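Local coordinates for Glyoxalase/bleomycin resistance protein/dioxygenase (Albidiferax ferrireducens T118, PDB 4QB5), which is of unestablished function but belongs to the glyoxalase/bleomycin resistance/dioxygenase (VOC) superfamily and may act as a dioxygenase, at residues G85-F90 / K139-H144; D99-A104 / A130-P135; K57-Y62 / G70-I75. All blocks are in the same frame, centred on the assembly; numbering follows the deposited sequence.

Contact 1 (G85-F90 / K139-H144)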
loop_
_atom_site.group_PDB
_atom_site.type_symbol
_atom_site.label_atom_id
_atom_site.label_comp_id
_atom_site.label_asym_id
_atom_site.label_seq_id
_atom_site.Cartn_x
_atom_site.Cartn_y
_atom_site.Cartn_z
ATOM N N GLY C 85 -10.282 -2.527 -5.213
ATOM C CA GLY C 85 -9.951 -3.451 -4.141
ATOM C C GLY C 85 -8.827 -2.933 -3.279
ATOM O O GLY C 85 -8.539 -3.510 -2.237
ATOM N N SER C 86 -8.143 -1.851 -3.717
ATOM C CA SER C 86 -6.948 -1.423 -3.026
ATOM C C SER C 86 -7.363 -0.394 -1.973
ATOM O O SER C 86 -8.149 0.496 -2.269
ATOM C CB SER C 86 -5.914 -0.821 -3.956
ATOM O OG SER C 86 -5.192 -1.800 -4.678
ATOM N N THR C 87 -6.770 -0.505 -0.797
ATOM C CA THR C 87 -6.952 0.430 0.339
ATOM C C THR C 87 -5.616 0.541 1.035
ATOM O O THR C 87 -4.998 -0.453 1.326
ATOM C CB THR C 87 -8.038 -0.099 1.344
ATOM O OG1 THR C 87 -9.285 -0.106 0.669
ATOM C CG2 THR C 87 -8.185 0.822 2.540
ATOM N N LEU C 88 -5.199 1.762 1.340
ATOM C CA LEU C 88 -4.009 2.028 2.109
ATOM C C LEU C 88 -4.377 2.546 3.495
ATOM O O LEU C 88 -5.145 3.529 3.645
ATOM C CB LEU C 88 -3.139 3.017 1.362
ATOM C CG LEU C 88 -1.894 3.485 2.140
ATOM C CD1 LEU C 88 -1.021 2.311 2.593
ATOM C CD2 LEU C 88 -1.101 4.506 1.317
ATOM N N GLY C 89 -3.838 1.917 4.520
ATOM C CA GLY C 89 -4.122 2.328 5.908
ATOM C C GLY C 89 -2.935 2.933 6.635
ATOM O O GLY C 89 -1.897 2.278 6.733
ATOM N N PHE C 90 -3.096 4.166 7.151
ATOM C CA PHE C 90 -2.094 4.824 7.952
ATOM C C PHE C 90 -2.361 4.611 9.442
ATOM O O PHE C 90 -3.474 4.844 9.909
ATOM C CB PHE C 90 -2.073 6.321 7.647
ATOM C CG PHE C 90 -1.623 6.655 6.242
ATOM C CD1 PHE C 90 -0.285 6.755 5.947
ATOM C CD2 PHE C 90 -2.526 6.815 5.214
ATOM C CE1 PHE C 90 0.125 7.104 4.679
ATOM C CE2 PHE C 90 -2.107 7.116 3.933
ATOM C CZ PHE C 90 -0.767 7.237 3.670
ATOM N N LYS C 139 -8.009 5.229 -2.332
ATOM C CA LYS C 139 -8.758 4.992 -1.120
ATOM C C LYS C 139 -7.820 4.799 0.027
ATOM O O LYS C 139 -6.939 3.950 -0.049
ATOM C CB LYS C 139 -9.681 3.750 -1.280
ATOM C CG LYS C 139 -10.633 3.575 -0.128
ATOM C CD LYS C 139 -11.618 2.439 -0.425
ATOM C CE LYS C 139 -12.721 2.427 0.589
ATOM N NZ LYS C 139 -13.464 1.130 0.497
ATOM N N ILE C 140 -7.985 5.604 1.083
ATOM C CA ILE C 140 -7.020 5.617 2.211
ATOM C C ILE C 140 -7.798 5.662 3.514
ATOM O O ILE C 140 -8.977 6.003 3.533
ATOM C CB ILE C 140 -6.016 6.809 2.111
ATOM C CG1 ILE C 140 -6.778 8.146 2.257
ATOM C CG2 ILE C 140 -5.260 6.729 0.777
ATOM C CD1 ILE C 140 -5.937 9.388 2.097
ATOM N N CYS C 141 -7.178 5.298 4.612
ATOM C CA CYS C 141 -7.814 5.472 5.909
ATOM C C CYS C 141 -6.772 5.620 6.961
ATOM O O CYS C 141 -5.550 5.377 6.725
ATOM C CB CYS C 141 -8.751 4.308 6.275
ATOM S SG CYS C 141 -7.861 2.798 6.409
ATOM N N ALA C 142 -7.214 6.160 8.061
ATOM C CA ALA C 142 -6.395 6.184 9.290
ATOM C C ALA C 142 -7.024 5.176 10.265
ATOM O O ALA C 142 -8.273 5.098 10.396
ATOM C CB ALA C 142 -6.356 7.583 9.904
ATOM N N LEU C 143 -6.185 4.361 10.882
ATOM C CA LEU C 143 -6.669 3.319 11.778
ATOM C C LEU C 143 -5.959 3.382 13.105
ATOM O O LEU C 143 -4.702 3.430 13.173
ATOM C CB LEU C 143 -6.423 1.945 11.143
ATOM C CG LEU C 143 -6.809 0.676 11.911
ATOM C CD1 LEU C 143 -7.050 -0.496 10.952
ATOM C CD2 LEU C 143 -5.728 0.292 12.881
ATOM N N HIS C 144 -6.746 3.346 14.180
ATOM C CA HIS C 144 -6.220 3.234 15.499
ATOM C C HIS C 144 -6.792 1.979 16.182
ATOM O O HIS C 144 -7.992 1.777 16.217
ATOM C CB HIS C 144 -6.604 4.466 16.294
ATOM C CG HIS C 144 -6.263 4.352 17.740
ATOM N ND1 HIS C 144 -4.968 4.217 18.189
ATOM C CD2 HIS C 144 -7.050 4.252 18.829
ATOM C CE1 HIS C 144 -4.967 4.058 19.497
ATOM N NE2 HIS C 144 -6.219 4.071 19.904
HETATM O O HOH W 1 -7.735 2.779 -4.174
#
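Leu88 and Ile140 pair in register where strand 87-91, the first of a beta-alpha-beta-beta-beta module of the vicinal oxygen chelate fold, runs parallel to the last, strand 139-144. Four backbone bonds stitch them, the straightest from Phe90 N to Cys141 O at 2.8 Å (175° at the hydrogen). The tight part lies on the face carrying Leu88, Phe90, Ile140 and Ala142. Helices 34-46 and 95-107 cover the last three, and Leu88 packs on Phe24 of the second subunit. There Leu88 CB meets Ile140 CG2 at 4.3 Å, and the Phe90 ring turns an edge to Ile140 CB; branched and aromatic hydrocarbon suits this buried face. On the other face Cys141 SG stands between its backbone N and carbonyl carbon (chi1 63°), which turns it to Gly89 CA at 3.8 Å; with no side chain on Gly89, the sulfur packs on bare backbone. Strand 87-90 also pairs antiparallel with a strand of the second subunit.

Toward Ser86 the contact loosens. The extended Lys139 chain crosses Thr87 obliquely, its methylenes packing while its amine reaches past, and the direct backbone ladder gives way to a water that donates to Ser86 O at 3.0 Å and accepts from Lys139 N at 3.1 Å.

Contact 2 (D99-A104 / A130-P135)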
loop_
_atom_site.group_PDB
_atom_site.type_symbol
_atom_site.label_atom_id
_atom_site.label_comp_id
_atom_site.label_asym_id
_atom_site.label_seq_id
_atom_site.Cartn_x
_atom_site.Cartn_y
_atom_site.Cartn_z
ATOM N N ASP C 99 -9.793 11.300 13.518
ATOM C CA ASP C 99 -10.764 12.314 13.127
ATOM C C ASP C 99 -10.050 13.563 12.558
ATOM O O ASP C 99 -10.592 14.206 11.716
ATOM C CB ASP C 99 -11.608 12.774 14.288
ATOM C CG ASP C 99 -12.674 11.740 14.685
ATOM O OD1 ASP C 99 -12.936 10.740 13.977
ATOM O OD2 ASP C 99 -13.199 11.958 15.753
ATOM N N ALA C 100 -8.920 13.942 13.119
ATOM C CA ALA C 100 -8.125 15.115 12.582
ATOM C C ALA C 100 -7.630 14.878 11.162
ATOM O O ALA C 100 -7.661 15.742 10.300
ATOM C CB ALA C 100 -6.922 15.287 13.498
ATOM N N PHE C 101 -7.192 13.648 10.906
ATOM C CA PHE C 101 -6.873 13.179 9.548
ATOM C C PHE C 101 -8.033 13.336 8.576
ATOM O O PHE C 101 -7.877 13.899 7.507
ATOM C CB PHE C 101 -6.516 11.685 9.723
ATOM C CG PHE C 101 -6.254 10.899 8.485
ATOM C CD1 PHE C 101 -4.937 10.588 8.149
ATOM C CD2 PHE C 101 -7.280 10.235 7.833
ATOM C CE1 PHE C 101 -4.659 9.729 7.090
ATOM C CE2 PHE C 101 -7.011 9.368 6.757
ATOM C CZ PHE C 101 -5.697 9.109 6.399
ATOM N N HIS C 102 -9.186 12.822 8.976
ATOM C CA HIS C 102 -10.376 12.883 8.184
ATOM C C HIS C 102 -10.732 14.341 7.887
ATOM O O HIS C 102 -10.983 14.693 6.743
ATOM C CB HIS C 102 -11.539 12.135 8.848
ATOM C CG HIS C 102 -12.767 12.087 8.006
ATOM N ND1 HIS C 102 -13.068 11.029 7.170
ATOM C CD2 HIS C 102 -13.778 12.962 7.869
ATOM C CE1 HIS C 102 -14.195 11.270 6.537
ATOM N NE2 HIS C 102 -14.651 12.436 6.950
ATOM N N ALA C 103 -10.724 15.185 8.919
ATOM C CA ALA C 103 -11.004 16.596 8.725
ATOM C C ALA C 103 -9.997 17.270 7.776
ATOM O O ALA C 103 -10.387 18.068 6.932
ATOM C CB ALA C 103 -11.054 17.338 10.095
ATOM N N ALA C 104 -8.712 17.016 7.949
ATOM C CA ALA C 104 -7.747 17.626 7.110
ATOM C C ALA C 104 -7.970 17.177 5.661
ATOM O O ALA C 104 -7.890 17.982 4.713
ATOM C CB ALA C 104 -6.360 17.256 7.563
ATOM N N ALA C 130 -11.107 5.956 9.952
ATOM C CA ALA C 130 -11.644 7.064 9.179
ATOM C C ALA C 130 -11.185 6.920 7.730
ATOM O O ALA C 130 -9.957 6.946 7.471
ATOM C CB ALA C 130 -11.107 8.390 9.762
ATOM N N TYR C 131 -12.134 6.787 6.820
ATOM C CA TYR C 131 -11.889 6.572 5.406
ATOM C C TYR C 131 -12.017 7.801 4.543
ATOM O O TYR C 131 -12.903 8.586 4.740
ATOM C CB TYR C 131 -12.837 5.509 4.836
ATOM C CG TYR C 131 -12.508 4.044 5.208
ATOM C CD1 TYR C 131 -11.652 3.265 4.430
ATOM C CD2 TYR C 131 -13.083 3.457 6.318
ATOM C CE1 TYR C 131 -11.374 1.932 4.743
ATOM C CE2 TYR C 131 -12.811 2.129 6.665
ATOM C CZ TYR C 131 -11.952 1.375 5.883
ATOM O OH TYR C 131 -11.735 0.051 6.228
ATOM N N LEU C 132 -11.160 7.919 3.529
ATOM C CA LEU C 132 -11.215 9.007 2.527
ATOM C C LEU C 132 -10.812 8.497 1.159
ATOM O O LEU C 132 -10.176 7.451 1.047
ATOM C CB LEU C 132 -10.145 10.095 2.804
ATOM C CG LEU C 132 -10.275 10.917 4.051
ATOM C CD1 LEU C 132 -8.940 11.603 4.318
ATOM C CD2 LEU C 132 -11.424 11.934 3.895
ATOM N N ARG C 133 -11.126 9.275 0.142
ATOM C CA ARG C 133 -10.431 9.189 -1.150
ATOM C C ARG C 133 -9.615 10.452 -1.262
ATOM O O ARG C 133 -10.161 11.551 -1.020
ATOM C CB ARG C 133 -11.423 9.102 -2.336
ATOM C CG ARG C 133 -12.184 7.784 -2.291
ATOM C CD ARG C 133 -13.001 7.483 -3.514
ATOM N NE ARG C 133 -12.944 6.035 -3.777
ATOM C CZ ARG C 133 -13.722 5.109 -3.242
ATOM N NH1 ARG C 133 -14.719 5.420 -2.370
ATOM N NH2 ARG C 133 -13.536 3.851 -3.638
ATOM N N ASP C 134 -8.389 10.301 -1.723
ATOM C CA ASP C 134 -7.540 11.426 -2.042
ATOM C C ASP C 134 -8.065 12.094 -3.354
ATOM O O ASP C 134 -9.060 11.653 -3.949
ATOM C CB ASP C 134 -6.041 11.027 -2.000
ATOM C CG ASP C 134 -5.535 10.334 -3.268
ATOM O OD1 ASP C 134 -6.293 10.154 -4.261
ATOM O OD2 ASP C 134 -4.309 9.956 -3.274
ATOM N N PRO C 135 -7.451 13.184 -3.750
ATOM C CA PRO C 135 -7.906 13.926 -4.925
ATOM C C PRO C 135 -7.893 13.102 -6.174
ATOM O O PRO C 135 -8.637 13.418 -7.050
ATOM C CB PRO C 135 -6.890 15.084 -5.039
ATOM C CG PRO C 135 -6.459 15.303 -3.621
ATOM C CD PRO C 135 -6.411 13.911 -3.003
#
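Helix 95-107 packs on its module's sheet here, with Phe101 pointing at strand 127-133 and His102 set to one side of it, both meeting Ala130 and Leu132. The helix and strand segments run nearly parallel, 21° apart, with their axes 8.1 Å from each other at closest approach. The Phe101 and Leu132 side chains overlap with their directions opposed, and Phe101 CE2 comes to 3.8 Å from Leu132 CD1. The same ring carbon lies 3.9 Å from Ala130 O, so the aromatic group packs against both a side chain and the strand backbone. CG of Phe101 stands opposite its own backbone N (chi1 175°), which carries the ring out from the helix into the layer between helix and sheet.

His102 uses a similar first torsion to bring a face of its ring to Leu132. Methyl CD2 of that leucine sits over this face of the imidazole, 4.1 Å from the centroid and 27° off the normal, a CH-pi contact. The two branches of Leu132 therefore serve different neighbours, CD1 the phenyl and CD2 the imidazole.

This layer belongs to a beta-alpha-beta-beta-beta module of the vicinal oxygen chelate fold, in which the helix between the first two strands lies along one side of a mixed sheet. Alternation along the strand sends Ala130 and Leu132 to the helix and Tyr131 to the other side, where Tyr131 packs on Cys141. Within the same layer, Leu44 of helix 34-46 touches both Phe101 and Leu132, and Ala142 of the adjoining strand also meets Phe101.

The small alanine at position 130 suits the close approach of the helix: its CB is just 3.9 Å from His102 CB. Asp99 starts away from the strand, but its carboxylate curls back and OD1 is hydrogen-bonded to Tyr128 OH.

Contact 3 (K57-Y62 / G70-I75)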
loop_
_atom_site.group_PDB
_atom_site.type_symbol
_atom_site.label_atom_id
_atom_site.label_comp_id
_atom_site.label_asym_id
_atom_site.label_seq_id
_atom_site.Cartn_x
_atom_site.Cartn_y
_atom_site.Cartn_z
ATOM N N LYS C 57 12.745 13.579 -8.090
ATOM C CA LYS C 57 12.292 13.311 -9.451
ATOM C C LYS C 57 10.811 13.666 -9.502
ATOM O O LYS C 57 10.428 14.640 -8.892
ATOM C CB LYS C 57 12.579 11.853 -9.848
ATOM C CG LYS C 57 14.071 11.494 -9.830
ATOM C CD LYS C 57 14.425 10.297 -10.736
ATOM C CE LYS C 57 14.831 9.044 -9.972
ATOM N NZ LYS C 57 15.178 7.957 -10.935
ATOM N N SER C 58 9.959 12.906 -10.188
ATOM C CA SER C 58 8.522 13.241 -10.180
ATOM C C SER C 58 7.738 12.552 -9.051
ATOM O O SER C 58 6.666 11.942 -9.302
ATOM C CB SER C 58 7.874 12.977 -11.539
ATOM O OG SER C 58 8.594 13.671 -12.535
ATOM N N ARG C 59 8.274 12.690 -7.827
ATOM C CA ARG C 59 7.696 12.132 -6.607
ATOM C C ARG C 59 7.889 13.043 -5.419
ATOM O O ARG C 59 8.890 13.795 -5.325
ATOM C CB ARG C 59 8.399 10.854 -6.201
ATOM C CG ARG C 59 8.337 9.733 -7.199
ATOM C CD ARG C 59 9.604 9.514 -8.000
ATOM N NE ARG C 59 10.863 9.390 -7.264
ATOM C CZ ARG C 59 11.574 8.279 -7.080
ATOM N NH1 ARG C 59 11.140 7.064 -7.438
ATOM N NH2 ARG C 59 12.755 8.373 -6.487
ATOM N N TYR C 60 6.992 12.898 -4.449
ATOM C CA TYR C 60 7.238 13.382 -3.124
ATOM C C TYR C 60 7.166 12.226 -2.147
ATOM O O TYR C 60 6.202 11.414 -2.196
ATOM C CB TYR C 60 6.207 14.447 -2.741
ATOM C CG TYR C 60 6.444 15.812 -3.365
ATOM C CD1 TYR C 60 7.349 16.722 -2.808
ATOM C CD2 TYR C 60 5.728 16.209 -4.481
ATOM C CE1 TYR C 60 7.550 17.978 -3.390
ATOM C CE2 TYR C 60 5.937 17.437 -5.068
ATOM C CZ TYR C 60 6.843 18.318 -4.519
ATOM O OH TYR C 60 6.955 19.530 -5.146
ATOM N N PHE C 61 8.116 12.222 -1.217
ATOM C CA PHE C 61 8.276 11.175 -0.209
ATOM C C PHE C 61 8.012 11.701 1.172
ATOM O O PHE C 61 8.397 12.853 1.513
ATOM C CB PHE C 61 9.701 10.610 -0.237
ATOM C CG PHE C 61 9.946 9.706 -1.394
ATOM C CD1 PHE C 61 9.443 8.423 -1.380
ATOM C CD2 PHE C 61 10.647 10.131 -2.488
ATOM C CE1 PHE C 61 9.658 7.570 -2.446
ATOM C CE2 PHE C 61 10.855 9.281 -3.580
ATOM C CZ PHE C 61 10.374 8.011 -3.558
ATOM N N TYR C 62 7.357 10.853 1.957
ATOM C CA TYR C 62 6.948 11.141 3.332
ATOM C C TYR C 62 7.547 10.026 4.186
ATOM O O TYR C 62 7.033 8.888 4.246
ATOM C CB TYR C 62 5.401 11.090 3.439
ATOM C CG TYR C 62 4.742 12.203 2.686
ATOM C CD1 TYR C 62 4.552 12.131 1.329
ATOM C CD2 TYR C 62 4.320 13.368 3.347
ATOM C CE1 TYR C 62 3.947 13.158 0.633
ATOM C CE2 TYR C 62 3.750 14.397 2.655
ATOM C CZ TYR C 62 3.586 14.309 1.301
ATOM O OH TYR C 62 2.970 15.368 0.679
ATOM N N GLY C 70 4.938 7.400 -0.625
ATOM C CA GLY C 70 5.234 8.306 -1.737
ATOM C C GLY C 70 4.097 8.524 -2.702
ATOM O O GLY C 70 3.236 7.652 -2.906
ATOM N N ILE C 71 4.052 9.713 -3.277
ATOM C CA ILE C 71 3.121 10.021 -4.358
ATOM C C ILE C 71 3.965 10.207 -5.605
ATOM O O ILE C 71 5.111 10.758 -5.543
ATOM C CB ILE C 71 2.243 11.249 -4.089
ATOM C CG1 ILE C 71 3.097 12.491 -3.733
ATOM C CG2 ILE C 71 1.250 10.902 -2.995
ATOM C CD1 ILE C 71 2.282 13.737 -3.578
ATOM N N THR C 72 3.466 9.687 -6.725
ATOM C CA THR C 72 4.292 9.667 -7.940
ATOM C C THR C 72 3.469 9.898 -9.183
ATOM O O THR C 72 2.304 9.497 -9.285
ATOM C CB THR C 72 5.122 8.334 -8.084
ATOM O OG1 THR C 72 6.100 8.475 -9.134
ATOM C CG2 THR C 72 4.224 7.115 -8.440
ATOM N N THR C 73 4.097 10.562 -10.145
ATOM C CA THR C 73 3.682 10.526 -11.538
ATOM C C THR C 73 4.029 9.109 -12.045
ATOM O O THR C 73 5.142 8.640 -11.818
ATOM C CB THR C 73 4.504 11.567 -12.371
ATOM O OG1 THR C 73 4.103 12.857 -11.931
ATOM C CG2 THR C 73 4.139 11.462 -13.876
ATOM N N PRO C 74 3.074 8.402 -12.669
ATOM C CA PRO C 74 3.421 6.999 -13.045
ATOM C C PRO C 74 4.601 6.942 -13.992
ATOM O O PRO C 74 4.657 7.704 -14.963
ATOM C CB PRO C 74 2.157 6.508 -13.739
ATOM C CG PRO C 74 1.041 7.293 -13.035
ATOM C CD PRO C 74 1.650 8.682 -12.811
ATOM N N ILE C 75 5.491 5.992 -13.785
ATOM C CA ILE C 75 6.712 5.941 -14.620
ATOM C C ILE C 75 6.386 5.575 -16.084
ATOM O O ILE C 75 7.210 5.760 -16.949
ATOM C CB ILE C 75 7.760 4.956 -14.077
ATOM C CG1 ILE C 75 7.263 3.522 -14.199
ATOM C CG2 ILE C 75 8.088 5.288 -12.622
ATOM C CD1 ILE C 75 8.362 2.522 -13.930
#
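With chi1 at 54°, Ile71 holds CG1 between its backbone N and carbonyl carbon, and this branch reaches across to Tyr60 CB at 3.8 Å. Thr72 has OG1 opposite its backbone N instead (chi1 -169°), bringing the hydroxyl to 3.2 Å from Arg59 CG. Arg59 and Thr72 lie side by side and point the same way. The hydroxyl is nevertheless engaged within its own segment, as Thr72 OG1 donates to Thr73 O from above the carbonyl plane. Threonine thus offers a compact surface to the arginine methylenes and a hydroxyl for the carbonyl of the next residue.

These residues face each other in a beta hairpin of strands 59-64 and 67-72, part of the first beta-alpha-beta-beta-beta module of the vicinal oxygen chelate fold. Tyr60 and Ile71 form a hydrogen-bonded antiparallel pair, with Ile71 N donating to Tyr60 O at 2.9 Å and Tyr60 N donating back to Ile71 O at 3.1 Å. On their face, Ile71 packs on Ser37 and Tyr41 of helix 34-46, and the edge of the Tyr62 ring lies by Ile71 CG1. A tyrosine suits this face because its ring can pack while its hydroxyl reaches polar helix residues: Tyr60 OH is hydrogen-bonded to Glu35 OE2, and Tyr62 OH to Asp42 OD1.

Across the sheet, Gly70 lets the Phe61 ring lean in, with CD1 4.2 Å from Gly70 CA. Phe61 CE2 also lies 3.3 Å above the Arg59 guanidinium plane, offset toward its rim, while Arg59 NE is hydrogen-bonded to Asn56 O. At the exposed end Ser58 centres an inverse gamma turn, and Thr73 N donates almost straight to Ser58 O at 3.0 Å.

How the contacts relate
Contacts 1 and 2 share one mixed sheet and are joined directly: strands 139-144 and 127-133 are neighbours, with Ile140 N 2.9 Å from Leu132 O, probably hydrogen-bonded. Contact 2 is nested within the chain loop closed by contact 1. Both are buried, but contact 1 combines a parallel backbone ladder with side-chain packing, whereas contact 2 depends on side chains between helix and sheet. Contact 3 lies across the chain's centre in the other sheet, about 19 Å from contact 1 between centres, and is partly exposed, with polar side chains, Ser58 and Thr73, at the open end of the hairpin. Contacts 1 and 3 both touch the second subunit; contact 2 does not.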